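SusD superfamily protein (Bacteroides fragilis, PDB 3L22) probably binds glycans at the bacterial outer membrane, as a SusD-family lipoprotein, and also binds metal ions. Local coordinates at residues N133-P138 against Y424-P429; V148-T153 against P164-K169; N160-R165 against N436-K441. All coordinates share one frame; numbering follows the deposited sequence. Where two conformers were deposited one is given.

Contact 1 (N133-P138 against Y424-P429)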
loop_
_atom_site.group_PDB
_atom_site.type_symbol
_atom_site.label_atom_id
_atom_site.label_comp_id
_atom_site.label_asym_id
_atom_site.label_seq_id
_atom_site.Cartn_x
_atom_site.Cartn_y
_atom_site.Cartn_z
ATOM N N ASN A 133 2.339 -8.373 -4.505
ATOM C CA ASN A 133 1.011 -8.002 -4.990
ATOM C C ASN A 133 1.000 -7.498 -6.433
ATOM O O ASN A 133 -0.006 -6.902 -6.874
ATOM C CB ASN A 133 0.405 -6.966 -4.041
ATOM C CG ASN A 133 -0.114 -7.587 -2.764
ATOM O OD1 ASN A 133 -1.201 -8.180 -2.773
ATOM N ND2 ASN A 133 0.658 -7.485 -1.668
ATOM N N LEU A 134 2.064 -7.812 -7.187
ATOM C CA LEU A 134 2.158 -7.522 -8.628
ATOM C C LEU A 134 2.525 -8.746 -9.485
ATOM O O LEU A 134 1.862 -9.013 -10.487
ATOM C CB LEU A 134 3.144 -6.390 -8.897
ATOM C CG LEU A 134 2.690 -5.015 -8.384
ATOM C CD1 LEU A 134 3.870 -4.026 -8.347
ATOM C CD2 LEU A 134 1.497 -4.503 -9.230
ATOM N N TYR A 135 3.541 -9.497 -9.076
ATOM C CA TYR A 135 4.136 -10.538 -9.909
ATOM C C TYR A 135 3.506 -11.948 -9.800
ATOM O O TYR A 135 3.313 -12.575 -10.804
ATOM C CB TYR A 135 5.659 -10.532 -9.704
ATOM C CG TYR A 135 6.235 -9.193 -10.142
ATOM C CD1 TYR A 135 6.453 -8.913 -11.506
ATOM C CD2 TYR A 135 6.503 -8.185 -9.221
ATOM C CE1 TYR A 135 6.944 -7.662 -11.931
ATOM C CE2 TYR A 135 6.975 -6.925 -9.649
ATOM C CZ TYR A 135 7.203 -6.674 -10.986
ATOM O OH TYR A 135 7.698 -5.447 -11.368
ATOM N N PRO A 136 3.131 -12.415 -8.594
ATOM C CA PRO A 136 2.594 -13.758 -8.568
ATOM C C PRO A 136 1.076 -13.793 -8.589
ATOM O O PRO A 136 0.422 -12.844 -8.143
ATOM C CB PRO A 136 3.046 -14.277 -7.210
ATOM C CG PRO A 136 2.974 -13.073 -6.347
ATOM C CD PRO A 136 3.424 -11.939 -7.231
ATOM N N THR A 137 0.542 -14.921 -9.040
ATOM C CA THR A 137 -0.825 -15.268 -8.731
ATOM C C THR A 137 -1.000 -15.182 -7.213
ATOM O O THR A 137 -0.104 -15.623 -6.483
ATOM C CB THR A 137 -1.109 -16.695 -9.206
ATOM O OG1 THR A 137 -0.904 -16.736 -10.605
ATOM C CG2 THR A 137 -2.541 -17.161 -8.885
ATOM N N PRO A 138 -2.135 -14.639 -6.732
ATOM C CA PRO A 138 -2.318 -14.504 -5.295
ATOM C C PRO A 138 -2.361 -15.832 -4.548
ATOM O O PRO A 138 -2.756 -16.864 -5.069
ATOM C CB PRO A 138 -3.671 -13.778 -5.172
ATOM C CG PRO A 138 -4.378 -14.107 -6.431
ATOM C CD PRO A 138 -3.287 -14.058 -7.448
ATOM N N TYR A 424 -3.491 -10.933 -15.419
ATOM C CA TYR A 424 -3.851 -10.736 -14.023
ATOM C C TYR A 424 -2.652 -10.202 -13.224
ATOM O O TYR A 424 -2.821 -9.405 -12.276
ATOM C CB TYR A 424 -4.322 -12.044 -13.395
ATOM C CG TYR A 424 -5.110 -11.902 -12.096
ATOM C CD1 TYR A 424 -6.392 -11.394 -12.100
ATOM C CD2 TYR A 424 -4.609 -12.347 -10.891
ATOM C CE1 TYR A 424 -7.133 -11.312 -10.961
ATOM C CE2 TYR A 424 -5.380 -12.267 -9.711
ATOM C CZ TYR A 424 -6.625 -11.724 -9.759
ATOM O OH TYR A 424 -7.401 -11.647 -8.630
ATOM N N THR A 425 -1.461 -10.667 -13.597
ATOM C CA THR A 425 -0.235 -10.296 -12.940
ATOM C C THR A 425 0.673 -9.559 -13.930
ATOM O O THR A 425 0.442 -9.565 -15.134
ATOM C CB THR A 425 0.503 -11.529 -12.445
ATOM O OG1 THR A 425 0.877 -12.322 -13.578
ATOM C CG2 THR A 425 -0.360 -12.349 -11.454
ATOM N N TRP A 426 1.690 -8.911 -13.378
ATOM C CA TRP A 426 2.751 -8.325 -14.148
ATOM C C TRP A 426 3.792 -9.421 -14.433
ATOM O O TRP A 426 4.045 -10.263 -13.572
ATOM C CB TRP A 426 3.401 -7.214 -13.325
ATOM C CG TRP A 426 2.681 -5.907 -13.316
ATOM C CD1 TRP A 426 1.412 -5.637 -13.766
ATOM C CD2 TRP A 426 3.214 -4.672 -12.863
ATOM N NE1 TRP A 426 1.135 -4.298 -13.611
ATOM C CE2 TRP A 426 2.233 -3.683 -13.073
ATOM C CE3 TRP A 426 4.450 -4.291 -12.331
ATOM C CZ2 TRP A 426 2.433 -2.343 -12.723
ATOM C CZ3 TRP A 426 4.647 -2.928 -11.985
ATOM C CH2 TRP A 426 3.656 -1.994 -12.189
ATOM N N PRO A 427 4.383 -9.423 -15.620
ATOM C CA PRO A 427 5.440 -10.387 -15.878
ATOM C C PRO A 427 6.769 -9.867 -15.324
ATOM O O PRO A 427 6.952 -8.653 -15.174
ATOM C CB PRO A 427 5.476 -10.446 -17.403
ATOM C CG PRO A 427 5.118 -9.008 -17.814
ATOM C CD PRO A 427 4.093 -8.583 -16.803
ATOM N N ILE A 428 7.692 -10.781 -15.031
ATOM C CA ILE A 428 9.023 -10.416 -14.609
ATOM C C ILE A 428 9.643 -9.534 -15.705
ATOM O O ILE A 428 9.620 -9.923 -16.858
ATOM C CB ILE A 428 9.931 -11.646 -14.365
ATOM C CG1 ILE A 428 9.363 -12.558 -13.255
ATOM C CG2 ILE A 428 11.358 -11.162 -14.030
ATOM C CD1 ILE A 428 9.102 -11.878 -11.903
ATOM N N PRO A 429 10.159 -8.326 -15.347
ATOM C CA PRO A 429 10.551 -7.380 -16.401
ATOM C C PRO A 429 11.836 -7.718 -17.101
ATOM O O PRO A 429 12.684 -8.399 -16.540
ATOM C CB PRO A 429 10.731 -6.046 -15.650
ATOM C CG PRO A 429 11.055 -6.481 -14.260
ATOM C CD PRO A 429 10.163 -7.678 -14.033
#

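Contact 2 (V148-T153 against P164-K169)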
loop_
_atom_site.group_PDB
_atom_site.type_symbol
_atom_site.label_atom_id
_atom_site.label_comp_id
_atom_site.label_asym_id
_atom_site.label_seq_id
_atom_site.Cartn_x
_atom_site.Cartn_y
_atom_site.Cartn_z
ATOM N N VAL A 148 9.019 -13.687 -6.796
ATOM C CA VAL A 148 10.195 -12.878 -7.116
ATOM C C VAL A 148 11.421 -13.499 -6.414
ATOM O O VAL A 148 11.255 -14.261 -5.471
ATOM C CB VAL A 148 10.000 -11.408 -6.694
ATOM C CG1 VAL A 148 8.770 -10.739 -7.404
ATOM C CG2 VAL A 148 9.925 -11.251 -5.168
ATOM N N PRO A 149 12.657 -13.193 -6.878
ATOM C CA PRO A 149 13.858 -13.608 -6.140
ATOM C C PRO A 149 13.933 -13.000 -4.758
ATOM O O PRO A 149 13.723 -11.775 -4.607
ATOM C CB PRO A 149 15.001 -13.058 -6.990
ATOM C CG PRO A 149 14.376 -12.870 -8.393
ATOM C CD PRO A 149 12.992 -12.496 -8.132
ATOM N N LEU A 150 14.224 -13.848 -3.767
ATOM C CA LEU A 150 14.285 -13.418 -2.399
ATOM C C LEU A 150 15.751 -13.048 -2.116
ATOM O O LEU A 150 16.530 -13.873 -1.658
ATOM C CB LEU A 150 13.762 -14.521 -1.462
ATOM C CG LEU A 150 13.673 -14.214 0.037
ATOM C CD1 LEU A 150 13.068 -12.823 0.323
ATOM C CD2 LEU A 150 12.846 -15.297 0.732
ATOM N N ARG A 151 16.114 -11.809 -2.430
ATOM C CA ARG A 151 17.494 -11.325 -2.253
ATOM C C ARG A 151 17.658 -10.723 -0.854
ATOM O O ARG A 151 17.038 -9.708 -0.532
ATOM C CB ARG A 151 17.827 -10.280 -3.323
ATOM C CG ARG A 151 17.545 -10.758 -4.756
ATOM C CD ARG A 151 18.132 -9.856 -5.806
ATOM N NE ARG A 151 17.917 -10.366 -7.158
ATOM C CZ ARG A 151 18.646 -11.301 -7.754
ATOM N NH1 ARG A 151 19.699 -11.868 -7.154
ATOM N NH2 ARG A 151 18.331 -11.653 -8.995
ATOM N N LEU A 152 18.496 -11.360 -0.038
ATOM C CA LEU A 152 18.690 -10.969 1.347
ATOM C C LEU A 152 20.143 -10.692 1.747
ATOM O O LEU A 152 20.394 -10.342 2.880
ATOM C CB LEU A 152 18.057 -12.020 2.271
ATOM C CG LEU A 152 16.547 -12.219 2.127
ATOM C CD1 LEU A 152 16.093 -13.449 2.975
ATOM C CD2 LEU A 152 15.752 -10.962 2.510
ATOM N N THR A 153 21.089 -10.783 0.831
ATOM C CA THR A 153 22.494 -10.536 1.145
ATOM C C THR A 153 22.905 -9.162 0.644
ATOM O O THR A 153 22.349 -8.668 -0.328
ATOM C CB THR A 153 23.386 -11.569 0.480
ATOM O OG1 THR A 153 23.091 -11.574 -0.920
ATOM C CG2 THR A 153 23.132 -12.994 1.058
ATOM N N PRO A 164 16.533 -18.201 -8.578
ATOM C CA PRO A 164 15.158 -18.495 -8.894
ATOM C C PRO A 164 14.195 -17.651 -8.089
ATOM O O PRO A 164 14.561 -17.059 -7.060
ATOM C CB PRO A 164 14.991 -19.975 -8.514
ATOM C CG PRO A 164 16.278 -20.442 -8.007
ATOM C CD PRO A 164 17.174 -19.286 -7.817
ATOM N N ARG A 165 12.957 -17.620 -8.585
ATOM C CA ARG A 165 11.866 -16.936 -7.925
ATOM C C ARG A 165 11.408 -17.796 -6.744
ATOM O O ARG A 165 11.315 -19.003 -6.876
ATOM C CB ARG A 165 10.709 -16.719 -8.909
ATOM C CG ARG A 165 11.101 -15.956 -10.190
ATOM C CD ARG A 165 10.047 -16.094 -11.297
ATOM N NE ARG A 165 8.834 -15.352 -10.941
ATOM C CZ ARG A 165 7.696 -15.353 -11.636
ATOM N NH1 ARG A 165 7.621 -16.056 -12.759
ATOM N NH2 ARG A 165 6.637 -14.632 -11.200
ATOM N N SER A 166 11.159 -17.167 -5.594
ATOM C CA SER A 166 10.458 -17.812 -4.494
ATOM C C SER A 166 8.965 -17.761 -4.753
ATOM O O SER A 166 8.511 -16.991 -5.608
ATOM C CB SER A 166 10.773 -17.096 -3.191
ATOM O OG SER A 166 12.104 -17.388 -2.824
ATOM N N THR A 167 8.202 -18.573 -4.018
ATOM C CA THR A 167 6.756 -18.606 -4.177
ATOM C C THR A 167 6.080 -17.419 -3.434
ATOM O O THR A 167 6.675 -16.833 -2.540
ATOM C CB THR A 167 6.160 -19.915 -3.684
ATOM O OG1 THR A 167 6.272 -19.980 -2.264
ATOM C CG2 THR A 167 6.845 -21.190 -4.344
ATOM N N VAL A 168 4.847 -17.093 -3.807
ATOM C CA VAL A 168 4.034 -16.104 -3.095
ATOM C C VAL A 168 3.968 -16.434 -1.585
ATOM O O VAL A 168 4.143 -15.533 -0.753
ATOM C CB VAL A 168 2.660 -15.900 -3.764
ATOM C CG1 VAL A 168 1.779 -17.204 -3.755
ATOM C CG2 VAL A 168 1.886 -14.685 -3.171
ATOM N N LYS A 169 3.805 -17.715 -1.232
ATOM C CA LYS A 169 3.830 -18.128 0.172
ATOM C C LYS A 169 5.211 -17.848 0.803
ATOM O O LYS A 169 5.305 -17.332 1.925
ATOM C CB LYS A 169 3.463 -19.617 0.323
ATOM C CG LYS A 169 3.691 -20.265 1.735
ATOM C CD LYS A 169 3.248 -21.761 1.754
ATOM C CE LYS A 169 3.259 -22.458 3.149
ATOM N NZ LYS A 169 4.632 -22.846 3.729
HETATM O O HOH W 1 14.288 -16.764 -4.348
#

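Contact 3 (N160-R165 against N436-K441)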
loop_
_atom_site.group_PDB
_atom_site.type_symbol
_atom_site.label_atom_id
_atom_site.label_comp_id
_atom_site.label_asym_id
_atom_site.label_seq_id
_atom_site.Cartn_x
_atom_site.Cartn_y
_atom_site.Cartn_z
ATOM N N ASN A 160 26.054 -12.373 -7.968
ATOM C CA ASN A 160 24.857 -13.168 -7.574
ATOM C C ASN A 160 23.520 -12.806 -8.212
ATOM O O ASN A 160 22.466 -13.015 -7.599
ATOM C CB ASN A 160 24.705 -13.133 -6.043
ATOM C CG ASN A 160 25.872 -13.815 -5.336
ATOM O OD1 ASN A 160 26.618 -13.189 -4.571
ATOM N ND2 ASN A 160 26.057 -15.099 -5.624
ATOM N N ASN A 161 23.538 -12.329 -9.449
ATOM C CA ASN A 161 22.281 -12.054 -10.157
ATOM C C ASN A 161 21.413 -13.290 -10.442
ATOM O O ASN A 161 20.179 -13.179 -10.492
ATOM C CB ASN A 161 22.548 -11.324 -11.480
ATOM C CG ASN A 161 23.096 -9.903 -11.287
ATOM O OD1 ASN A 161 22.865 -9.246 -10.269
ATOM N ND2 ASN A 161 23.817 -9.425 -12.295
ATOM N N ASN A 162 22.039 -14.454 -10.632
ATOM C CA ASN A 162 21.275 -15.664 -10.919
ATOM C C ASN A 162 20.586 -16.194 -9.657
ATOM O O ASN A 162 21.241 -16.548 -8.686
ATOM C CB ASN A 162 22.148 -16.741 -11.559
ATOM C CG ASN A 162 22.723 -16.317 -12.907
ATOM O OD1 ASN A 162 22.183 -15.471 -13.615
ATOM N ND2 ASN A 162 23.824 -16.929 -13.268
HETATM N N MSE A 163 19.256 -16.209 -9.673
HETATM C CA MSE A 163 18.469 -16.687 -8.543
HETATM C C MSE A 163 17.040 -17.019 -8.974
HETATM O O MSE A 163 16.387 -16.200 -9.630
HETATM C CB MSE A 163 18.397 -15.642 -7.424
HETATM C CG MSE A 163 17.913 -16.227 -6.125
HETATM SE SE MSE A 163 17.791 -14.908 -4.738
HETATM C CE MSE A 163 19.675 -14.749 -4.293
ATOM N N PRO A 164 16.533 -18.201 -8.578
ATOM C CA PRO A 164 15.158 -18.495 -8.894
ATOM C C PRO A 164 14.195 -17.651 -8.089
ATOM O O PRO A 164 14.561 -17.059 -7.060
ATOM C CB PRO A 164 14.991 -19.975 -8.514
ATOM C CG PRO A 164 16.278 -20.442 -8.007
ATOM C CD PRO A 164 17.174 -19.286 -7.817
ATOM N N ARG A 165 12.957 -17.620 -8.585
ATOM C CA ARG A 165 11.866 -16.936 -7.925
ATOM C C ARG A 165 11.408 -17.796 -6.744
ATOM O O ARG A 165 11.315 -19.003 -6.876
ATOM C CB ARG A 165 10.709 -16.719 -8.909
ATOM C CG ARG A 165 11.101 -15.956 -10.190
ATOM C CD ARG A 165 10.047 -16.094 -11.297
ATOM N NE ARG A 165 8.834 -15.352 -10.941
ATOM C CZ ARG A 165 7.696 -15.353 -11.636
ATOM N NH1 ARG A 165 7.621 -16.056 -12.759
ATOM N NH2 ARG A 165 6.637 -14.632 -11.200
ATOM N N ASN A 436 19.364 -12.248 -14.915
ATOM C CA ASN A 436 19.108 -13.416 -14.074
ATOM C C ASN A 436 18.811 -14.654 -14.933
ATOM O O ASN A 436 17.685 -14.855 -15.380
ATOM C CB ASN A 436 17.959 -13.089 -13.110
ATOM C CG ASN A 436 17.649 -14.222 -12.124
ATOM O OD1 ASN A 436 18.174 -15.342 -12.242
ATOM N ND2 ASN A 436 16.782 -13.926 -11.122
ATOM N N LYS A 437 19.808 -15.511 -15.128
ATOM C CA LYS A 437 19.623 -16.701 -15.978
ATOM C C LYS A 437 18.825 -17.785 -15.317
ATOM O O LYS A 437 18.405 -18.694 -16.015
ATOM C CB LYS A 437 20.957 -17.329 -16.414
ATOM C CG LYS A 437 22.005 -16.350 -16.956
ATOM C CD LYS A 437 21.422 -15.370 -18.004
ATOM C CE LYS A 437 22.493 -14.372 -18.512
ATOM N NZ LYS A 437 22.308 -14.104 -19.968
ATOM N N ASP A 438 18.646 -17.725 -13.997
ATOM C CA ASP A 438 17.859 -18.722 -13.267
ATOM C C ASP A 438 16.440 -18.259 -12.971
ATOM O O ASP A 438 15.749 -18.895 -12.185
ATOM C CB ASP A 438 18.536 -19.098 -11.938
ATOM C CG ASP A 438 19.892 -19.755 -12.121
ATOM O OD1 ASP A 438 20.233 -20.164 -13.253
ATOM O OD2 ASP A 438 20.631 -19.859 -11.110
ATOM N N ILE A 439 15.977 -17.194 -13.625
ATOM C CA ILE A 439 14.691 -16.592 -13.274
ATOM C C ILE A 439 13.559 -17.612 -13.427
ATOM O O ILE A 439 12.624 -17.628 -12.631
ATOM C CB ILE A 439 14.407 -15.300 -14.110
ATOM C CG1 ILE A 439 13.242 -14.481 -13.523
ATOM C CG2 ILE A 439 14.139 -15.648 -15.579
ATOM C CD1 ILE A 439 13.446 -14.015 -12.099
ATOM N N ASN A 440 13.669 -18.483 -14.425
ATOM C CA ASN A 440 12.645 -19.501 -14.650
ATOM C C ASN A 440 12.954 -20.875 -14.050
ATOM O O ASN A 440 12.244 -21.823 -14.354
ATOM C CB ASN A 440 12.336 -19.610 -16.159
ATOM C CG ASN A 440 11.778 -18.317 -16.721
ATOM O OD1 ASN A 440 10.914 -17.674 -16.095
ATOM N ND2 ASN A 440 12.286 -17.902 -17.878
ATOM N N LYS A 441 13.975 -20.993 -13.197
ATOM C CA LYS A 441 14.333 -22.301 -12.615
ATOM C C LYS A 441 13.563 -22.596 -11.320
ATOM O O LYS A 441 12.632 -21.879 -10.926
ATOM C CB LYS A 441 15.862 -22.443 -12.458
ATOM C CG LYS A 441 16.476 -23.023 -13.724
ATOM C CD LYS A 441 17.963 -22.768 -13.867
ATOM C CE LYS A 441 18.424 -23.032 -15.300
ATOM N NZ LYS A 441 19.752 -22.404 -15.508
ATOM O OXT LYS A 441 13.801 -23.608 -10.657
HETATM O O HOH W 2 11.992 -19.264 -10.875
HETATM O O HOH W 3 10.964 -21.158 -8.605
#

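Contact 1 (N133-P138 against Y424-P429)
Leu134 and Tyr135 pack against Trp426 in a buried, mainly aromatic contact between two loops, one following helix 113-131 and the other leading into helix 430-435. The CA atoms of Tyr135 and Trp426 come within 5.0 Å, and 477 Å² of surface is covered. Leu134 lies beside the indole and points the same way: its CD2 sits over the centre of the six-membered ring, 4.0 Å from the centroid and 12° off the normal, a CH-pi contact. The Tyr135 ring crosses the indole as an offset edge-to-face pair, the Trp426 edge turned to the Tyr135 face with the planes at 79°. Tyr135 CG is anti to its carbonyl carbon (chi1 -62°); the end of the side chain comes nearer the partner than the outward CB bond suggests, and Tyr135 OH lies at the indole edge, 3.6 Å from Trp426 CE3.

One backbone bond, Trp426 N to Leu134 O at 2.9 Å, fixes this register. In the SusD fold, the contact ties the N-terminal helical part to the C-terminal end of the chain. Helix 79-103 contributes Asn81, whose OD1 is bonded to Tyr135 OH and whose ND2 is bonded to Pro427 O. Pro427 O lies at the edge of the Tyr135 ring, near its plane and 3.4 Å from Tyr135 CE1. Helix 44-52 covers Leu134 and Trp426 through Val48.

Further along, Thr425 CG2 touches Pro136 O at 3.4 Å. Pro138 then crosses Tyr424 at about a right angle, CD meeting the ring edge at CE2 over 3.6 Å, while Tyr424 OH is bonded to Glu404 O.

Contact 2 (V148-T153 against P164-K169)
The guanidinium of Arg165, deposited in two conformers of which one is described, has Val148 N at its edge, near its plane, and its NE is bonded to Ser147 O. The Arg151 guanidinium carries Pro149 CB on one face, 3.7 Å above the plane and offset toward the rim. Arg151 NH2 has Glu432 as a salt-bridge partner.

Across the segments the direct polar link is Ser166 N to Val148 O, 2.9 Å with an N-H...O angle of 155°; the donor stands above the carbonyl plane. A water completes the join. It accepts from Leu150 N at 3.0 Å, donates to Pro164 O at 2.7 Å, and lies 2.7 Å from Ser166 OG. Ser166 OG is anti to its carbonyl carbon (chi1 -72°) and also touches Leu150 CB at 3.6 Å.

These links close the neck of a short excursion that leads into helix 168-178. Thr167 is the N-cap: its side chain caps a backbone N of the first turn while Thr167 N is bonded to Gln170 OE1, consistent with a capping box. The Leu150 side chain lies about 4 Å from that of His174, a residue seen to bind zinc in crystals of this protein. Val148 turns its side chain away from the neck, onto Trp85 and Tyr89 of helix 79-103.

Contact 3 (N160-R165 against N436-K441)
Asn436 opens a type I beta turn, Asn436-Ile439, at the C-terminal tail, and from there its amide grips Met163 (selenomethionine) by both backbone polar atoms. Asn436 CG lies anti to the backbone N (chi1 -177°), and the amide beyond it comes nearer the other loop. Asn436 ND2 donates to Met163 O at 2.7 Å, in the carbonyl plane on a lone pair and 2° out of the amide plane; Glu432 OE2 is a second acceptor for this ND2. Met163 N donates to Asn436 OD1 at 2.9 Å from above the amide plane, while Asp438 N reaches the same oxygen from the opposite face at 3.0 Å.

Asn162 returns the favour: its OD1 takes Lys437 N at 2.8 Å, with an N-H...O angle of 164°. The turn's far end packs on Pro164, where CA makes a CA-H...O contact of 3.4 Å to Asp438 O. Next to it, Arg165 CG meets Ile439 CD1 at 3.6 Å. A water accepts from Arg165 N and lies within bonding distance of Ile439 O and Lys441 O, tying in the chain terminus. Lys441 NZ forms a salt bridge to Asp438 OD1 at 3.2 Å. The two donors on Asn436 OD1 show a side-chain amide doing two jobs: pinning a neighbouring loop and, through Asp438 N, closing an Asx turn.

In the fold
Along the chain the first segments of all three contacts, and both of contact 2, lie in 133-169, the loop after helix 113-131 and the first residues of helix 168-178. The second segments of contacts 1 and 3 flank helix 430-435, and those two contacts cross. The centres of contact 1 and contact 2 are about 13 Å apart. Those of contact 1 and contact 3 are about 16 Å apart, and those of contact 2 and contact 3 about 10 Å. Arg165, common to contacts 2 and 3, packs its NE on Ile428 CD1 of contact 1. Arg151 NH2 reaches Asn161 O, joining contacts 2 and 3. Burial falls from contact 1 to the surface contact 3, as the C-terminal tail is fastened along one N-terminal loop.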